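Putative nucleic acid-binding lipoprotein (Klebsiella pneumoniae subsp. pneumoniae MGH 78578, PDB 3F1Z) is a putative lipoprotein of unknown function whose OB-fold suggests that it may bind nucleic acids. Local coordinates at residues F32-F36 against T122-L126. Residues are numbered along the deposited sequence.
Sequences FLQPF and TIPTL
How a helix can be fastened to a beta-barrel by apolar side chains, with no hydrogen bonds between the two segments, is well illustrated where 32-36 meets 122-126. The first segment is helical, its regular bonding broken at Pro35 and Phe36; the second is extended from Ile123 onward and leads into a short, weakly bonded strand. The backbones come nearest at Phe36 and Thr122, whose CA atoms lie 6.5 Å apart; there Phe36 CB rests 3.6 Å from Thr122 O. Pro124, with its CB directed toward the helix, is the hub. Its CD makes a CH-pi contact with the face of Phe36 (m, chi2 85°), 3.8 Å from the ring centroid and 13° off the normal. Aliphatic and aromatic packing completes the seam: Phe32, with chi1 t, brings CE2 to 3.8 Å from Pro124 CG and CZ to 4.3 Å from Leu126 CD2, while Leu33 (mt) sets CD2 3.8 Å from Ile123 CG2 and 4.2 Å from Pro124 CD. Beyond the pair, Phe32 meets Tyr47 edge-to-face, and Leu126 forms backbone hydrogen bonds with Thr89 and Asn91. Helix 29-38 thus packs mainly on the loop preceding that strand, reaching Leu126 beyond it, in an OB-fold.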
# COMPACT_ATOMS: atom_id res chain seq x y z
N PHE A 32 -0.37 1.93 10.58
CA PHE A 32 -1.18 2.60 9.61
C PHE A 32 -2.65 2.17 9.66
O PHE A 32 -3.54 2.98 9.43
CB PHE A 32 -0.61 2.37 8.22
CG PHE A 32 -1.48 2.92 7.15
CD1 PHE A 32 -1.74 4.26 7.09
CD2 PHE A 32 -2.04 2.09 6.22
CE1 PHE A 32 -2.50 4.77 6.14
CE2 PHE A 32 -2.84 2.60 5.25
CZ PHE A 32 -3.08 3.95 5.21
N LEU A 33 -2.91 0.90 9.94
CA LEU A 33 -4.29 0.42 10.00
C LEU A 33 -5.01 0.72 11.31
O LEU A 33 -6.24 0.65 11.37
CB LEU A 33 -4.38 -1.07 9.66
CG LEU A 33 -3.97 -1.43 8.22
CD1 LEU A 33 -4.28 -2.91 8.00
CD2 LEU A 33 -4.64 -0.64 7.17
N GLN A 34 -4.30 1.10 12.33
CA GLN A 34 -4.96 1.33 13.63
C GLN A 34 -6.16 2.30 13.57
O GLN A 34 -7.22 1.98 14.06
CB GLN A 34 -3.93 1.77 14.68
CG GLN A 34 -4.48 2.10 16.06
CD GLN A 34 -5.26 0.93 16.71
OE1 GLN A 34 -5.00 -0.26 16.42
NE2 GLN A 34 -6.23 1.27 17.61
N PRO A 35 -5.99 3.46 12.95
CA PRO A 35 -7.11 4.40 12.85
C PRO A 35 -8.29 3.85 12.05
O PRO A 35 -9.40 4.16 12.38
CB PRO A 35 -6.51 5.62 12.10
CG PRO A 35 -5.09 5.45 12.20
CD PRO A 35 -4.79 3.99 12.28
N PHE A 36 -8.01 3.07 11.00
CA PHE A 36 -9.07 2.45 10.19
C PHE A 36 -9.83 1.39 11.00
O PHE A 36 -11.03 1.13 10.78
CB PHE A 36 -8.51 1.85 8.88
CG PHE A 36 -7.95 2.90 7.92
CD1 PHE A 36 -6.66 3.36 8.03
CD2 PHE A 36 -8.76 3.46 6.94
CE1 PHE A 36 -6.19 4.34 7.18
CE2 PHE A 36 -8.30 4.43 6.08
CZ PHE A 36 -7.04 4.89 6.20
N THR A 122 -13.09 -1.53 4.61
CA THR A 122 -12.63 -0.92 5.86
C THR A 122 -11.13 -0.69 5.82
O THR A 122 -10.57 0.03 6.63
CB THR A 122 -12.97 -1.77 7.07
OG1 THR A 122 -12.31 -3.03 6.97
CG2 THR A 122 -14.47 -2.01 7.17
N ILE A 123 -10.47 -1.26 4.83
CA ILE A 123 -9.03 -1.10 4.65
C ILE A 123 -8.77 -0.44 3.31
O ILE A 123 -9.39 -0.78 2.30
CB ILE A 123 -8.30 -2.46 4.75
CG1 ILE A 123 -8.52 -3.02 6.16
CG2 ILE A 123 -6.84 -2.28 4.51
CD1 ILE A 123 -8.19 -4.49 6.29
N PRO A 124 -7.90 0.54 3.30
CA PRO A 124 -7.57 1.18 2.03
C PRO A 124 -6.68 0.34 1.14
O PRO A 124 -5.90 -0.45 1.63
CB PRO A 124 -6.77 2.41 2.46
CG PRO A 124 -6.28 2.14 3.75
CD PRO A 124 -7.19 1.17 4.42
N THR A 125 -6.86 0.49 -0.15
CA THR A 125 -5.95 -0.04 -1.15
C THR A 125 -5.17 1.19 -1.58
O THR A 125 -5.74 2.14 -2.13
CB THR A 125 -6.68 -0.69 -2.34
OG1 THR A 125 -7.43 -1.81 -1.86
CG2 THR A 125 -5.66 -1.18 -3.36
N LEU A 126 -3.89 1.21 -1.25
CA LEU A 126 -3.03 2.34 -1.56
C LEU A 126 -2.78 2.39 -3.08
O LEU A 126 -2.59 1.35 -3.73
CB LEU A 126 -1.72 2.27 -0.76
CG LEU A 126 -1.93 2.51 0.75
CD1 LEU A 126 -0.61 2.49 1.51
CD2 LEU A 126 -2.63 3.83 0.97